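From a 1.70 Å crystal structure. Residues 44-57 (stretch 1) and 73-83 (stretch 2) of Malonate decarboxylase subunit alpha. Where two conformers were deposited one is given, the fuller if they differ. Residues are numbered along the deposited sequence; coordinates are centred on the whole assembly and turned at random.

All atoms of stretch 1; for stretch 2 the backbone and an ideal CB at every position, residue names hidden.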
# COMPACT_ATOMS: atom_id res chain seq x y z
N PRO A 44 27.83 23.37 -6.19
CA PRO A 44 28.02 24.57 -5.36
C PRO A 44 26.69 25.28 -5.16
O PRO A 44 25.89 25.40 -6.08
CB PRO A 44 29.00 25.42 -6.16
CG PRO A 44 29.68 24.45 -7.06
CD PRO A 44 28.66 23.42 -7.40
N THR A 45 26.44 25.71 -3.92
CA THR A 45 25.15 26.32 -3.59
C THR A 45 24.82 27.47 -4.52
O THR A 45 23.68 27.60 -4.99
CB THR A 45 25.18 26.79 -2.13
OG1 THR A 45 25.49 25.67 -1.30
CG2 THR A 45 23.83 27.37 -1.70
N GLN A 46 25.83 28.26 -4.87
CA GLN A 46 25.61 29.44 -5.70
C GLN A 46 25.22 29.09 -7.13
O GLN A 46 24.70 29.95 -7.85
CB GLN A 46 26.88 30.31 -5.69
CG GLN A 46 28.17 29.56 -6.02
CD GLN A 46 28.83 28.90 -4.80
OE1 GLN A 46 28.16 28.49 -3.86
NE2 GLN A 46 30.16 28.80 -4.84
N ASP A 47 25.45 27.85 -7.57
CA ASP A 47 25.26 27.48 -8.97
C ASP A 47 24.01 26.65 -9.22
O ASP A 47 23.88 26.06 -10.29
CB ASP A 47 26.48 26.71 -9.48
CG ASP A 47 27.76 27.52 -9.40
OD1 ASP A 47 27.71 28.76 -9.63
OD2 ASP A 47 28.81 26.93 -9.10
N ILE A 48 23.07 26.62 -8.27
CA ILE A 48 21.95 25.70 -8.36
C ILE A 48 21.03 26.04 -9.53
O ILE A 48 20.52 25.14 -10.20
CB ILE A 48 21.19 25.67 -7.01
CG1 ILE A 48 20.07 24.61 -7.01
CG2 ILE A 48 20.64 27.05 -6.65
CD1 ILE A 48 20.56 23.20 -7.20
N ILE A 49 20.81 27.33 -9.81
CA ILE A 49 19.83 27.69 -10.84
C ILE A 49 20.32 27.26 -12.22
O ILE A 49 19.57 26.67 -13.00
CB ILE A 49 19.52 29.19 -10.80
CG1 ILE A 49 18.63 29.51 -9.60
CG2 ILE A 49 18.84 29.61 -12.11
CD1 ILE A 49 18.63 30.98 -9.20
N LYS A 50 21.59 27.53 -12.51
CA LYS A 50 22.15 27.11 -13.79
C LYS A 50 22.13 25.59 -13.91
O LYS A 50 21.86 25.05 -14.99
CB LYS A 50 23.58 27.63 -13.94
CG LYS A 50 24.25 27.26 -15.25
CD LYS A 50 23.70 28.10 -16.41
CE LYS A 50 24.42 27.81 -17.71
NZ LYS A 50 23.91 28.67 -18.81
N VAL A 51 22.38 24.88 -12.81
CA VAL A 51 22.40 23.43 -12.90
C VAL A 51 20.98 22.88 -13.10
O VAL A 51 20.77 21.93 -13.86
CB VAL A 51 23.08 22.82 -11.66
CG1 VAL A 51 22.89 21.31 -11.64
CG2 VAL A 51 24.58 23.17 -11.65
N LEU A 52 19.97 23.48 -12.42
CA LEU A 52 18.58 23.08 -12.68
C LEU A 52 18.20 23.27 -14.14
O LEU A 52 17.54 22.42 -14.74
CB LEU A 52 17.61 23.87 -11.78
CG LEU A 52 17.64 23.55 -10.28
CD1 LEU A 52 16.70 24.47 -9.51
CD2 LEU A 52 17.28 22.10 -10.01
N GLU A 53 18.60 24.41 -14.73
CA GLU A 53 18.34 24.68 -16.14
C GLU A 53 19.09 23.74 -17.08
O GLU A 53 18.79 23.72 -18.29
CB GLU A 53 18.72 26.12 -16.46
CG GLU A 53 17.79 27.15 -15.85
CD GLU A 53 18.28 28.57 -16.01
OE1 GLU A 53 17.50 29.50 -15.70
OE2 GLU A 53 19.44 28.76 -16.46
N THR A 54 20.07 23.01 -16.58
CA THR A 54 20.85 22.06 -17.36
C THR A 54 20.30 20.65 -17.24
O THR A 54 20.28 19.90 -18.23
CB THR A 54 22.32 22.07 -16.90
OG1 THR A 54 22.82 23.41 -16.94
CG2 THR A 54 23.18 21.17 -17.77
N LEU A 55 19.85 20.27 -16.04
CA LEU A 55 19.41 18.91 -15.78
C LEU A 55 17.93 18.68 -16.08
O LEU A 55 17.53 17.53 -16.33
CB LEU A 55 19.68 18.55 -14.31
CG LEU A 55 21.16 18.51 -13.94
CD1 LEU A 55 21.30 18.27 -12.47
CD2 LEU A 55 21.87 17.42 -14.72
N ILE A 56 17.12 19.72 -16.02
CA ILE A 56 15.68 19.62 -16.27
C ILE A 56 15.41 20.06 -17.70
O ILE A 56 16.09 20.95 -18.23
CB ILE A 56 14.88 20.46 -15.26
CG1 ILE A 56 15.25 20.10 -13.82
CG2 ILE A 56 13.37 20.30 -15.49
CD1 ILE A 56 14.55 20.97 -12.81
N THR A 57 14.45 19.40 -18.34
CA THR A 57 14.05 19.62 -19.73
C THR A 57 12.57 20.00 -19.76
O THR A 57 11.80 19.48 -18.94
CB THR A 57 14.29 18.34 -20.55
OG1 THR A 57 15.62 17.86 -20.30
CG2 THR A 57 14.14 18.58 -22.06
N UNK A 73 12.86 23.38 0.28
CA UNK A 73 12.47 24.74 -0.10
C UNK A 73 13.58 25.51 -0.81
O UNK A 73 13.29 26.43 -1.57
CB UNK A 73 12.03 25.52 1.14
N UNK A 74 14.84 25.14 -0.58
CA UNK A 74 15.91 25.72 -1.40
C UNK A 74 15.75 25.32 -2.86
O UNK A 74 15.86 26.16 -3.76
CB UNK A 74 17.28 25.28 -0.88
N UNK A 75 15.44 24.05 -3.12
CA UNK A 75 15.26 23.61 -4.50
C UNK A 75 14.00 24.22 -5.12
O UNK A 75 14.02 24.64 -6.28
CB UNK A 75 15.19 22.08 -4.56
N UNK A 76 12.91 24.30 -4.35
CA UNK A 76 11.68 24.88 -4.91
C UNK A 76 11.84 26.38 -5.15
O UNK A 76 11.40 26.88 -6.19
CB UNK A 76 10.50 24.62 -3.98
N UNK A 77 12.46 27.12 -4.21
CA UNK A 77 12.70 28.54 -4.44
C UNK A 77 13.62 28.75 -5.64
O UNK A 77 13.43 29.68 -6.43
CB UNK A 77 13.30 29.19 -3.19
N UNK A 78 14.61 27.87 -5.80
CA UNK A 78 15.54 27.99 -6.92
C UNK A 78 14.84 27.67 -8.24
O UNK A 78 15.00 28.39 -9.23
CB UNK A 78 16.74 27.06 -6.72
N UNK A 79 14.04 26.59 -8.26
CA UNK A 79 13.32 26.24 -9.48
C UNK A 79 12.44 27.39 -9.95
O UNK A 79 12.37 27.68 -11.16
CB UNK A 79 12.47 24.99 -9.26
N UNK A 80 11.79 28.09 -9.02
CA UNK A 80 10.95 29.23 -9.37
C UNK A 80 11.74 30.43 -9.88
O UNK A 80 11.12 31.38 -10.37
CB UNK A 80 10.12 29.65 -8.15
N UNK A 81 13.08 30.42 -9.78
CA UNK A 81 13.93 31.48 -10.31
C UNK A 81 14.58 31.12 -11.65
O UNK A 81 15.33 31.93 -12.19
CB UNK A 81 15.02 31.82 -9.29
N UNK A 82 14.30 29.93 -12.19
CA UNK A 82 14.86 29.57 -13.48
C UNK A 82 14.17 30.35 -14.60
O UNK A 82 13.10 30.94 -14.43
CB UNK A 82 14.73 28.06 -13.72
N UNK A 83 14.82 30.34 -15.76
CA UNK A 83 14.37 31.06 -16.94
C UNK A 83 13.23 30.28 -17.60
O UNK A 83 13.44 29.14 -18.03
CB UNK A 83 15.52 31.28 -17.92

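Stretch 1 runs through a 3-10 segment at 45-46 into helix 48-55. The helix of stretch 2 crosses it at 75°, with a closest axial approach of 9.7 Å. Position 78 lies nearest, its CA 5.8 Å from the CA of Ile49.

Position 73 starts the helix out of reach of stretch 1, so many side chains would fit. It is Asp73.

At position 74 the CA-to-CB bond points sideways, and no atom of stretch 1 lies near the ideal CB. The methyl groups of Thr45 and Ile48 lie further out, so a short side chain would miss them. A long apolar or aromatic one could reach. The residue is Phe74, with chi1 t. Its CZ lies 3.6 Å from Thr45 CG2 and also 3.6 Å from Ile48 CG2.

Position 75 also points sideways with space around its CB. Methyls of Ile48 and Leu52 lie just beyond reach of the CB, and a branched aliphatic of some length or a methionine would suit. Leu75 is found, and its CD2 comes to 3.9 Å from Ile48 CD1.

Position 76 points away, so stretch 1 sets no demand. It is Ser76. Its OG is hydrogen-bonded elsewhere in the structure.

Position 77 is out of reach, and its choice is free as far as stretch 1 goes. Arg77 reaches back one turn, and its NH2 forms a salt bridge with Asp73 OD2 at 2.9 Å.

Position 78 points toward stretch 1 at the close approach. The ideal CB is 3.8 Å from Leu52 CD1, 3.9 Å from Ile48 CG2 and 4.2 Å from Ile49 CG1. With three aliphatic side chains so near, a small residue such as Gly, Ala or Ser is expected. Ser78 fits, with Leu52 CD1 3.8 Å from its CB. Its OG lies 3.3 Å from Ile48 CG2, which cannot bond to it. The hydroxyl instead donates to the backbone, OG to Phe74 O at 2.8 Å.

Position 79 points sideways, with Leu52 CD1 4.3 Å from the ideal CB and Ile56 further along. An aliphatic side chain is the natural choice. Leu79 places its CD1 3.7 Å from Ile56 CD1.

Position 80 points away, and stretch 1 does not constrain it. It is Ala80.

Position 81 points sideways, its ideal CB 3.7 Å from Ile49 CD1. Ala or a longer side chain, polar or not, would suit, as the CB alone meets the methyl. Gln81 packs its CB on that methyl at 3.7 Å, and its end leads away.

Position 82 closes a type I turn begun at Leu79. CA-to-CB points sideways, with Glu53 OE1 3.7 Å from the ideal CB and Ile49 CG2 4.7 Å away. Thr, Ser or Val would be plausible. The CG2 of Thr82 lies 4.1 Å from Ile49 CG2 and from Leu52 CB; its OG1 donates to Leu79 O within the turn at 2.7 Å.

At position 83 CA-to-CB points sideways, and the ideal CB is 3.5 Å from Glu53 OE1. The backbone N can donate to that carboxylate with any residue but proline, and a neutral polar or basic side chain would suit better than an acidic one. The residue is Asn83, whose N donates to Glu53 OE1 at 2.8 Å. Its side chain turns its end away from stretch 1.

Stretch 2 (73-83) DFLSRSLAQTN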
# COMPACT_ATOMS: atom_id res chain seq x y z
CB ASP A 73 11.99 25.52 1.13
CG ASP A 73 13.09 25.81 2.13
OD1 ASP A 73 13.63 24.85 2.75
OD2 ASP A 73 13.43 27.00 2.29
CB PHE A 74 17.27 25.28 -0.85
CG PHE A 74 18.44 25.74 -1.66
CD1 PHE A 74 18.72 27.09 -1.80
CD2 PHE A 74 19.28 24.82 -2.24
CE1 PHE A 74 19.83 27.51 -2.54
CE2 PHE A 74 20.37 25.23 -2.99
CZ PHE A 74 20.65 26.58 -3.13
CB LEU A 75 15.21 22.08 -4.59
CG LEU A 75 16.49 21.34 -4.19
CD1 LEU A 75 16.33 19.81 -4.33
CD2 LEU A 75 17.69 21.85 -4.96
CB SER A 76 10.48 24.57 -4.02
OG SER A 76 10.65 25.06 -2.70
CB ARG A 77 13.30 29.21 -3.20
CG ARG A 77 12.31 29.41 -2.04
CD ARG A 77 12.96 30.13 -0.85
NE ARG A 77 13.69 29.23 0.04
CZ ARG A 77 15.02 29.19 0.14
NH1 ARG A 77 15.77 30.00 -0.59
NH2 ARG A 77 15.61 28.34 0.98
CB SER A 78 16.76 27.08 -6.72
OG SER A 78 17.54 27.44 -5.58
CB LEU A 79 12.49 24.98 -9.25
CG LEU A 79 11.75 24.42 -10.47
CD1 LEU A 79 12.75 23.97 -11.52
CD2 LEU A 79 10.86 23.25 -10.05
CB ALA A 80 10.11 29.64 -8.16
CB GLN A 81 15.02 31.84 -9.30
CG GLN A 81 14.48 32.38 -7.99
CD GLN A 81 13.63 33.62 -8.19
OE1 GLN A 81 14.02 34.55 -8.90
NE2 GLN A 81 12.45 33.64 -7.56
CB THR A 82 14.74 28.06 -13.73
OG1 THR A 82 13.36 27.66 -13.67
CG2 THR A 82 15.54 27.28 -12.70
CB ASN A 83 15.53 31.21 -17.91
CG ASN A 83 15.21 32.09 -19.11
OD1 ASN A 83 14.05 32.32 -19.45
ND2 ASN A 83 16.25 32.57 -19.78
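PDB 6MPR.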